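Local coordinates for protein glutathione S-transferase (Legionella pneumophila subsp. pneumophila str. Philadelphia 1, PDB 3NIV) that probably isomerises maleylacetoacetate and transfers glutathione, as a dimeric zeta-class member of the glutathione S-transferase superfamily, at residues M70-I73 with D74-E78; F123-E127 with E128-E132. All coordinates share one frame; numbering follows the deposited sequence.

Contact 1: residues M70-I73 with D74-E78; sequences MAII and DYLEE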
# COMPACT_ATOMS: atom_id res chain seq x y z
N MSE A 70 4.78 4.95 2.52
CA MSE A 70 3.47 5.42 2.98
C MSE A 70 3.42 5.56 4.51
O MSE A 70 2.87 6.53 5.03
CB MSE A 70 2.35 4.51 2.49
CG MSE A 70 2.36 4.31 1.00
SE MSE A 70 2.38 6.00 0.01
CE MSE A 70 0.50 6.51 0.26
N ALA A 71 4.03 4.61 5.21
CA ALA A 71 4.14 4.67 6.66
C ALA A 71 5.00 5.84 7.09
O ALA A 71 4.66 6.54 8.03
CB ALA A 71 4.69 3.36 7.22
N ILE A 72 6.13 6.02 6.41
CA ILE A 72 7.03 7.14 6.70
C ILE A 72 6.30 8.47 6.56
O ILE A 72 6.43 9.37 7.41
CB ILE A 72 8.24 7.12 5.75
CG1 ILE A 72 9.23 6.03 6.20
CG2 ILE A 72 8.88 8.51 5.67
CD1 ILE A 72 10.40 5.79 5.27
N ILE A 73 5.52 8.59 5.50
CA ILE A 73 4.85 9.84 5.22
C ILE A 73 3.79 10.16 6.27
O ILE A 73 3.68 11.29 6.74
CB ILE A 73 4.27 9.83 3.79
CG1 ILE A 73 5.41 10.01 2.77
CG2 ILE A 73 3.23 10.91 3.63
CD1 ILE A 73 5.08 9.56 1.37
N ASP A 74 3.03 9.14 6.66
CA ASP A 74 1.99 9.30 7.67
C ASP A 74 2.58 9.71 9.03
O ASP A 74 1.97 10.49 9.77
CB ASP A 74 1.17 8.02 7.80
CG ASP A 74 0.07 7.92 6.74
OD1 ASP A 74 -0.23 8.93 6.06
OD2 ASP A 74 -0.52 6.82 6.59
N TYR A 75 3.77 9.20 9.33
CA TYR A 75 4.50 9.61 10.53
C TYR A 75 4.82 11.10 10.46
O TYR A 75 4.48 11.86 11.37
CB TYR A 75 5.79 8.78 10.68
CG TYR A 75 6.66 9.20 11.85
CD1 TYR A 75 6.45 8.68 13.12
CD2 TYR A 75 7.71 10.10 11.69
CE1 TYR A 75 7.24 9.06 14.20
CE2 TYR A 75 8.50 10.48 12.76
CZ TYR A 75 8.26 9.96 14.01
OH TYR A 75 9.05 10.34 15.07
N LEU A 76 5.45 11.53 9.38
CA LEU A 76 5.76 12.94 9.20
C LEU A 76 4.49 13.75 9.39
O LEU A 76 4.44 14.67 10.19
CB LEU A 76 6.35 13.19 7.82
CG LEU A 76 7.63 12.40 7.55
CD1 LEU A 76 8.11 12.58 6.12
CD2 LEU A 76 8.73 12.78 8.54
N GLU A 77 3.45 13.37 8.66
CA GLU A 77 2.15 14.01 8.73
C GLU A 77 1.63 14.14 10.17
O GLU A 77 0.95 15.10 10.51
CB GLU A 77 1.15 13.22 7.89
CG GLU A 77 -0.17 13.92 7.66
CD GLU A 77 -0.08 15.08 6.66
OE1 GLU A 77 0.89 15.86 6.71
OE2 GLU A 77 -1.02 15.21 5.84
N GLU A 78 1.98 13.18 11.02
CA GLU A 78 1.49 13.16 12.39
C GLU A 78 2.30 14.07 13.32
O GLU A 78 1.73 14.83 14.11
CB GLU A 78 1.42 11.72 12.92
CG GLU A 78 1.35 11.60 14.43
CD GLU A 78 0.20 10.71 14.88
OE1 GLU A 78 -0.61 10.33 14.01
OE2 GLU A 78 0.10 10.41 16.09
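Ile72 and Leu76, one helical turn apart, run side by side and point the same way, with Ile72 CG2 lying 4.2 Å from Leu76 CD1. The leucine also folds back over the backbone: its CG stands beside the nitrogen of its own residue (chi1 -58°), which brings CG to 3.3 Å from Ile72 O. That same oxygen accepts the amide of Leu76, N to O 3.1 Å and almost straight at the hydrogen, so hydrocarbon packs beside an oxygen already engaged by an N-H. Three more bonds of the same i to i+4 kind carry the helix through this turn: Asp74 N to Met70 O, Tyr75 N to Ala71 O, and Glu77 N to Ile73 O at 2.8 Å. Tyr75 CB sits 3.4 Å from Ile72 O, and CG anti to the backbone N (chi1 177°) leads the ring away from residues 70-73.

Beyond this turn Ile72 and Leu76 face the thioredoxin-like sheet and its neighbour helix, Ile72 on Val17 and Leu59, Leu76 on Leu21 and Leu59. Ile73 packs on Arg16 and Ala20 of helix 12-23 and also on Leu166 of helix 166-180, where selenomethionine Met70 reaches Leu166 and Cys170. Ala71 and Tyr75 meet Ser98 and Ala94 of the second subunit, and Met70 meets its Leu101.

The acids find their partners farther out. Asp74 OD2 forms a salt bridge with Lys97 NZ of the same chain, with Lys97 of the second subunit a longer, weak ion pair, and Glu77 OE2 accepts the backbone N of Leu85. The carboxylate of Asp74, probably stabilised as an anion by the lysine of its own chain, thus ties helix 69-79 to helix 90-106.

Contact 2: residues F123-E127 with E128-E132; sequences FNANE and EQVLE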
# COMPACT_ATOMS: atom_id res chain seq x y z
N PHE A 123 11.00 -16.77 -16.38
CA PHE A 123 10.38 -16.85 -17.69
C PHE A 123 11.31 -16.36 -18.80
O PHE A 123 10.92 -16.31 -19.96
CB PHE A 123 9.06 -16.07 -17.70
CG PHE A 123 8.07 -16.54 -16.68
CD1 PHE A 123 7.34 -17.70 -16.89
CD2 PHE A 123 7.88 -15.83 -15.50
CE1 PHE A 123 6.42 -18.14 -15.94
CE2 PHE A 123 6.96 -16.26 -14.55
CZ PHE A 123 6.23 -17.42 -14.77
N ASN A 124 12.53 -16.01 -18.43
CA ASN A 124 13.48 -15.48 -19.38
C ASN A 124 12.81 -14.45 -20.25
O ASN A 124 12.96 -14.47 -21.47
CB ASN A 124 14.06 -16.59 -20.26
CG ASN A 124 14.76 -17.68 -19.46
OD1 ASN A 124 15.70 -17.42 -18.70
ND2 ASN A 124 14.29 -18.91 -19.63
N ALA A 125 12.05 -13.55 -19.63
CA ALA A 125 11.41 -12.46 -20.36
C ALA A 125 12.42 -11.62 -21.16
O ALA A 125 13.40 -11.11 -20.61
CB ALA A 125 10.62 -11.57 -19.40
N ASN A 126 12.18 -11.50 -22.46
CA ASN A 126 13.00 -10.65 -23.30
C ASN A 126 12.58 -9.21 -23.05
O ASN A 126 11.65 -8.95 -22.29
CB ASN A 126 12.81 -11.00 -24.78
CG ASN A 126 11.40 -10.68 -25.27
OD1 ASN A 126 10.87 -9.60 -25.01
ND2 ASN A 126 10.80 -11.62 -26.00
N GLU A 127 13.26 -8.27 -23.70
CA GLU A 127 13.01 -6.86 -23.47
C GLU A 127 11.59 -6.40 -23.82
O GLU A 127 10.98 -5.66 -23.06
CB GLU A 127 14.06 -6.02 -24.17
CG GLU A 127 13.59 -4.66 -24.61
CD GLU A 127 14.70 -3.83 -25.23
OE1 GLU A 127 14.41 -3.09 -26.19
OE2 GLU A 127 15.86 -3.94 -24.77
N GLU A 128 11.04 -6.84 -24.95
CA GLU A 128 9.68 -6.44 -25.31
C GLU A 128 8.65 -6.97 -24.32
O GLU A 128 7.63 -6.33 -24.05
CB GLU A 128 9.32 -6.85 -26.75
CG GLU A 128 8.96 -8.34 -26.95
CD GLU A 128 8.78 -8.71 -28.44
OE1 GLU A 128 9.50 -9.63 -28.93
OE2 GLU A 128 7.93 -8.08 -29.12
N GLN A 129 8.94 -8.15 -23.77
CA GLN A 129 8.06 -8.76 -22.79
C GLN A 129 8.03 -7.96 -21.49
O GLN A 129 6.96 -7.64 -20.97
CB GLN A 129 8.47 -10.21 -22.54
CG GLN A 129 8.51 -11.04 -23.81
CD GLN A 129 8.87 -12.50 -23.57
OE1 GLN A 129 9.79 -12.81 -22.82
NE2 GLN A 129 8.15 -13.40 -24.22
N VAL A 130 9.20 -7.62 -20.96
CA VAL A 130 9.22 -6.80 -19.76
C VAL A 130 8.48 -5.48 -20.00
O VAL A 130 7.76 -5.00 -19.12
CB VAL A 130 10.64 -6.55 -19.25
CG1 VAL A 130 10.62 -5.61 -18.04
CG2 VAL A 130 11.30 -7.87 -18.88
N LEU A 131 8.63 -4.91 -21.19
CA LEU A 131 7.95 -3.66 -21.52
C LEU A 131 6.44 -3.79 -21.61
O LEU A 131 5.70 -2.90 -21.20
CB LEU A 131 8.48 -3.10 -22.84
CG LEU A 131 9.57 -2.05 -22.68
CD1 LEU A 131 9.02 -0.82 -21.93
CD2 LEU A 131 10.78 -2.66 -21.96
N GLU A 132 5.98 -4.90 -22.17
CA GLU A 132 4.55 -5.13 -22.30
C GLU A 132 3.89 -5.30 -20.93
O GLU A 132 2.84 -4.72 -20.65
CB GLU A 132 4.29 -6.35 -23.18
CG GLU A 132 2.85 -6.50 -23.58
CD GLU A 132 2.68 -7.37 -24.81
OE1 GLU A 132 1.63 -8.04 -24.90
OE2 GLU A 132 3.60 -7.38 -25.67
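Asn126 and Gln129 grip each other's backbone, a reciprocal exchange that makes a capping box at the start of helix 127-149. Asn126 is the N-cap: its OD1 accepts from Gln129 N at 2.7 Å, and Gln129 OE1 accepts from Asn126 N, also at 2.7 Å. The asparagine torsion explains the reach, since CG lies between the backbone N and the carbonyl carbon (chi1 67°), which turns OD1 forward to Gln129 N. Although the two side chains cross at about a right angle, their amide planes are only 26° apart and stack, with Asn126 ND2 3.2 Å from Gln129 CD.

Behind the box the regular helix takes over, Val130 N bonding to Asn126 O and Leu131 N to Glu127 O. A small apolar contact, Ala125 CB to Val130 CG2 at 3.8 Å, continues onto Leu119 and Leu116 of helix 113-123. The second subunit lies close as well: Gln122 of that chain donates to Gln129 O, and the Phe123 rings of the two chains stack. One turn on from Glu127, Leu131 CD2 lies 3.2 Å from Glu127 O.

Overall arrangement
Contact 1 is mostly buried, within a helix of the N-terminal domain; contact 2 lies at the surface, where a loop gives way to a helix of the C-terminal domain. They share no element: their centres are 35 Å apart, on opposite sides of the chain's centre, with about 23 Å between nearest atoms. Inside the helix, main-chain bonds and one Ile72-Leu76 contact make up the turn, and most side chains find partners elsewhere in the fold. At the helix start, the Asn126 side chain stands in for a missing acceptor and Gln129 answers it. Both meet the second subunit, 70-78 mainly by packing and 123-132 also by stacked rings and a hydrogen bond, so the dimer engages both domains.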